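Local coordinates for uncharacterized protein (Dyadobacter fermentans, PDB 3MFN), which is of unknown function but belongs to the DUF5618 family and forms a helical, two-subunit assembly, at residues 70-81 against 113-124. Residues are numbered along the deposited sequence; the frame is centred on the assembly and turned at random.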
loop_
_atom_site.group_PDB
_atom_site.type_symbol
_atom_site.label_atom_id
_atom_site.label_comp_id
_atom_site.label_asym_id
_atom_site.label_seq_id
_atom_site.Cartn_x
_atom_site.Cartn_y
_atom_site.Cartn_z
ATOM N N GLY A 70 -2.893 -9.951 7.401
ATOM C CA GLY A 70 -3.322 -8.586 7.448
ATOM C C GLY A 70 -4.401 -8.291 8.454
ATOM O O GLY A 70 -4.361 -7.250 9.149
ATOM N N HIS A 71 -5.433 -9.130 8.467
ATOM C CA HIS A 71 -6.547 -8.934 9.358
ATOM C C HIS A 71 -6.089 -9.019 10.828
ATOM O O HIS A 71 -6.414 -8.119 11.675
ATOM C CB HIS A 71 -7.626 -9.970 9.101
ATOM C CG HIS A 71 -8.782 -9.821 10.002
ATOM N ND1 HIS A 71 -9.618 -8.728 9.934
ATOM C CD2 HIS A 71 -9.166 -10.537 11.089
ATOM C CE1 HIS A 71 -10.502 -8.807 10.911
ATOM N NE2 HIS A 71 -10.280 -9.929 11.589
ATOM N N THR A 72 -5.248 -10.013 11.105
ATOM C CA THR A 72 -4.734 -10.223 12.425
ATOM C C THR A 72 -3.871 -9.024 12.903
ATOM O O THR A 72 -4.072 -8.494 14.061
ATOM C CB THR A 72 -3.927 -11.537 12.483
ATOM O OG1 THR A 72 -4.767 -12.593 12.090
ATOM C CG2 THR A 72 -3.422 -11.861 13.910
ATOM N N ALA A 73 -2.926 -8.598 12.062
ATOM C CA ALA A 73 -2.111 -7.411 12.399
ATOM C C ALA A 73 -2.960 -6.163 12.629
ATOM O O ALA A 73 -2.787 -5.479 13.623
ATOM C CB ALA A 73 -1.051 -7.132 11.319
ATOM N N TYR A 74 -3.876 -5.865 11.721
ATOM C CA TYR A 74 -4.782 -4.772 11.855
ATOM C C TYR A 74 -5.665 -4.872 13.110
ATOM O O TYR A 74 -5.811 -3.860 13.822
ATOM C CB TYR A 74 -5.667 -4.634 10.640
ATOM C CG TYR A 74 -6.559 -3.396 10.667
ATOM C CD1 TYR A 74 -6.000 -2.132 10.623
ATOM C CD2 TYR A 74 -7.954 -3.501 10.717
ATOM C CE1 TYR A 74 -6.790 -1.015 10.631
ATOM C CE2 TYR A 74 -8.756 -2.384 10.684
ATOM C CZ TYR A 74 -8.158 -1.150 10.663
ATOM O OH TYR A 74 -8.915 -0.052 10.695
ATOM N N SER A 75 -6.183 -6.058 13.425
ATOM C CA SER A 75 -7.012 -6.281 14.619
ATOM C C SER A 75 -6.159 -6.027 15.880
ATOM O O SER A 75 -6.658 -5.540 16.901
ATOM C CB SER A 75 -7.563 -7.718 14.608
ATOM O OG SER A 75 -8.442 -7.879 13.495
ATOM N N GLY A 76 -4.867 -6.326 15.793
ATOM C CA GLY A 76 -3.940 -5.995 16.885
ATOM C C GLY A 76 -3.904 -4.522 17.195
ATOM O O GLY A 76 -4.037 -4.090 18.348
ATOM N N VAL A 77 -3.698 -3.720 16.146
ATOM C CA VAL A 77 -3.693 -2.294 16.260
ATOM C C VAL A 77 -5.023 -1.809 16.850
ATOM O O VAL A 77 -5.036 -0.974 17.789
ATOM C CB VAL A 77 -3.423 -1.612 14.889
ATOM C CG1 VAL A 77 -3.534 -0.035 15.006
ATOM C CG2 VAL A 77 -2.135 -2.070 14.332
ATOM N N LEU A 78 -6.140 -2.237 16.279
ATOM C CA LEU A 78 -7.451 -1.878 16.845
ATOM C C LEU A 78 -7.613 -2.259 18.316
ATOM O O LEU A 78 -8.156 -1.500 19.098
ATOM C CB LEU A 78 -8.611 -2.449 16.013
ATOM C CG LEU A 78 -8.700 -2.005 14.543
ATOM C CD1 LEU A 78 -10.060 -2.316 13.918
ATOM C CD2 LEU A 78 -8.337 -0.457 14.314
ATOM N N PHE A 79 -7.084 -3.422 18.712
ATOM C CA PHE A 79 -7.137 -3.853 20.086
ATOM C C PHE A 79 -6.462 -2.838 21.044
ATOM O O PHE A 79 -7.072 -2.395 22.043
ATOM C CB PHE A 79 -6.538 -5.254 20.197
ATOM C CG PHE A 79 -6.853 -5.938 21.497
ATOM C CD1 PHE A 79 -6.110 -5.665 22.634
ATOM C CD2 PHE A 79 -7.897 -6.845 21.578
ATOM C CE1 PHE A 79 -6.416 -6.290 23.848
ATOM C CE2 PHE A 79 -8.208 -7.494 22.772
ATOM C CZ PHE A 79 -7.478 -7.194 23.928
ATOM N N ALA A 80 -5.247 -2.401 20.711
ATOM C CA ALA A 80 -4.594 -1.344 21.468
ATOM C C ALA A 80 -5.452 -0.084 21.457
ATOM O O ALA A 80 -5.697 0.474 22.510
ATOM C CB ALA A 80 -3.158 -1.045 20.932
ATOM N N LEU A 81 -5.937 0.341 20.283
ATOM C CA LEU A 81 -6.770 1.543 20.201
ATOM C C LEU A 81 -8.078 1.469 20.997
ATOM O O LEU A 81 -8.463 2.447 21.654
ATOM C CB LEU A 81 -7.028 1.971 18.748
ATOM C CG LEU A 81 -5.761 2.371 17.930
ATOM C CD1 LEU A 81 -6.075 2.649 16.479
ATOM C CD2 LEU A 81 -5.045 3.596 18.539
ATOM N N PHE A 113 -1.789 5.879 11.240
ATOM C CA PHE A 113 -2.874 4.933 11.306
ATOM C C PHE A 113 -3.540 4.760 9.938
ATOM O O PHE A 113 -3.954 3.626 9.578
ATOM C CB PHE A 113 -3.956 5.389 12.359
ATOM C CG PHE A 113 -5.169 4.542 12.347
ATOM C CD1 PHE A 113 -5.130 3.255 12.882
ATOM C CD2 PHE A 113 -6.305 4.951 11.718
ATOM C CE1 PHE A 113 -6.218 2.466 12.837
ATOM C CE2 PHE A 113 -7.401 4.141 11.667
ATOM C CZ PHE A 113 -7.362 2.903 12.208
ATOM N N VAL A 114 -3.678 5.838 9.172
ATOM C CA VAL A 114 -4.365 5.733 7.864
ATOM C C VAL A 114 -3.567 4.779 6.939
ATOM O O VAL A 114 -4.143 3.949 6.175
ATOM C CB VAL A 114 -4.594 7.139 7.209
ATOM C CG1 VAL A 114 -5.196 7.006 5.742
ATOM C CG2 VAL A 114 -5.571 7.971 8.073
ATOM N N SER A 115 -2.254 4.891 7.026
ATOM C CA SER A 115 -1.361 4.057 6.283
ATOM C C SER A 115 -1.486 2.606 6.741
ATOM O O SER A 115 -1.579 1.717 5.900
ATOM C CB SER A 115 0.071 4.580 6.415
ATOM O OG SER A 115 0.897 4.058 5.416
ATOM N N VAL A 116 -1.501 2.366 8.064
ATOM C CA VAL A 116 -1.859 1.034 8.565
ATOM C C VAL A 116 -3.159 0.472 7.995
ATOM O O VAL A 116 -3.211 -0.691 7.533
ATOM C CB VAL A 116 -1.931 1.062 10.065
ATOM C CG1 VAL A 116 -2.548 -0.227 10.611
ATOM C CG2 VAL A 116 -0.562 1.303 10.651
ATOM N N TYR A 117 -4.211 1.294 8.011
ATOM C CA TYR A 117 -5.490 0.947 7.437
ATOM C C TYR A 117 -5.375 0.598 5.968
ATOM O O TYR A 117 -5.823 -0.482 5.541
ATOM C CB TYR A 117 -6.482 2.055 7.682
ATOM C CG TYR A 117 -7.780 1.952 6.908
ATOM C CD1 TYR A 117 -8.836 1.166 7.350
ATOM C CD2 TYR A 117 -7.972 2.698 5.781
ATOM C CE1 TYR A 117 -10.025 1.115 6.618
ATOM C CE2 TYR A 117 -9.119 2.634 5.062
ATOM C CZ TYR A 117 -10.130 1.871 5.477
ATOM O OH TYR A 117 -11.223 1.877 4.696
ATOM N N GLU A 118 -4.654 1.430 5.213
ATOM C CA GLU A 118 -4.453 1.176 3.794
ATOM C C GLU A 118 -3.705 -0.133 3.568
ATOM O O GLU A 118 -4.154 -0.956 2.780
ATOM C CB GLU A 118 -3.694 2.307 3.099
ATOM C CG GLU A 118 -4.487 3.625 3.058
ATOM C CD GLU A 118 -5.640 3.599 2.139
ATOM O OE1 GLU A 118 -5.615 2.911 1.107
ATOM O OE2 GLU A 118 -6.583 4.346 2.406
ATOM N N GLN A 119 -2.586 -0.294 4.251
ATOM C CA GLN A 119 -1.697 -1.388 3.967
ATOM C C GLN A 119 -2.126 -2.705 4.552
ATOM O O GLN A 119 -1.946 -3.758 3.910
ATOM C CB GLN A 119 -0.266 -1.064 4.426
ATOM C CG GLN A 119 0.461 0.119 3.668
ATOM C CD GLN A 119 0.324 0.056 2.194
ATOM O OE1 GLN A 119 0.360 -1.022 1.622
ATOM N NE2 GLN A 119 0.086 1.220 1.544
ATOM N N LEU A 120 -2.601 -2.682 5.800
ATOM C CA LEU A 120 -2.928 -3.938 6.472
ATOM C C LEU A 120 -4.369 -4.331 6.277
ATOM O O LEU A 120 -4.677 -5.511 6.036
ATOM C CB LEU A 120 -2.579 -3.896 7.943
ATOM C CG LEU A 120 -1.167 -4.057 8.518
ATOM C CD1 LEU A 120 0.010 -3.629 7.650
ATOM C CD2 LEU A 120 -1.078 -3.465 9.933
ATOM N N HIS A 121 -5.283 -3.374 6.386
ATOM C CA HIS A 121 -6.686 -3.669 6.240
ATOM C C HIS A 121 -7.120 -3.787 4.762
ATOM O O HIS A 121 -7.823 -4.725 4.389
ATOM C CB HIS A 121 -7.561 -2.644 6.972
ATOM C CG HIS A 121 -9.025 -2.883 6.781
ATOM N ND1 HIS A 121 -9.676 -3.987 7.330
ATOM C CD2 HIS A 121 -9.963 -2.213 6.044
ATOM C CE1 HIS A 121 -10.956 -3.958 6.959
ATOM N NE2 HIS A 121 -11.150 -2.914 6.152
ATOM N N LEU A 122 -6.744 -2.834 3.902
ATOM C CA LEU A 122 -7.216 -2.881 2.501
ATOM C C LEU A 122 -6.345 -3.750 1.612
ATOM O O LEU A 122 -6.848 -4.742 1.023
ATOM C CB LEU A 122 -7.371 -1.496 1.906
ATOM C CG LEU A 122 -8.423 -0.589 2.615
ATOM C CD1 LEU A 122 -8.406 0.940 2.096
ATOM C CD2 LEU A 122 -9.916 -1.201 2.593
ATOM N N VAL A 123 -5.062 -3.414 1.502
ATOM C CA VAL A 123 -4.197 -4.133 0.573
ATOM C C VAL A 123 -3.982 -5.633 0.944
ATOM O O VAL A 123 -4.077 -6.538 0.073
ATOM C CB VAL A 123 -2.822 -3.392 0.417
ATOM C CG1 VAL A 123 -1.858 -4.223 -0.436
ATOM C CG2 VAL A 123 -3.051 -1.917 -0.191
HETATM N N MSE A 124 -3.645 -5.874 2.195
HETATM C CA MSE A 124 -3.410 -7.267 2.675
HETATM C C MSE A 124 -4.745 -7.891 3.040
HETATM O O MSE A 124 -5.173 -8.835 2.412
HETATM C CB MSE A 124 -2.516 -7.259 3.922
HETATM C CG MSE A 124 -1.116 -6.862 3.623
HETATM SE SE MSE A 124 -0.090 -6.819 5.243
HETATM C CE MSE A 124 0.164 -8.718 5.387
HETATM O O HOH W 1 -9.032 -6.251 8.617
#
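Tyr74 is the knob that helix 70-81 pushes among Phe113, Val116, Tyr117 and His121, a large flat phenol long enough to reach all four. Its CB starts beside Leu120 CB, 4.2 Å away. CG, anti to the backbone N (chi1 -174°), turns one ring face to His121 CB, 3.7 Å from the Tyr74 centroid, a CH-pi contact 5° off the normal; Leu78 CG covers the opposite face. Tyr74 CG and CD2 lie against His121, Tyr74 CD1 meets Val116 CG1 at the ring edge (3.9 Å), Tyr74 CE1 nears Tyr117 CA, and Tyr74 CE2 is 3.8 Å from His121 ND1. Tyr74 CZ approaches His121 CB and Tyr117 CD1; Tyr74 OH touches Phe113 CZ and, at 3.6 Å, Tyr117 CD1. Were this ring cut back to an alanine, His121 CB would probably lose its aromatic floor and a gap open between the helices. They pair antiparallel in an all-helical bundle, axes 8.0 Å apart, crossing at -147°. Phe113 is the reciprocal knob among Tyr74, Val77, Leu78 and Leu81, whose aliphatic branches offer apolar methyls; its CE1 is 3.6 Å from Leu81 CD1. Gly70 suits the close backbones: a CB would clash with selenomethionine Met124 CB. At the margin, one water bridges His71 ND1 and His121 ND1.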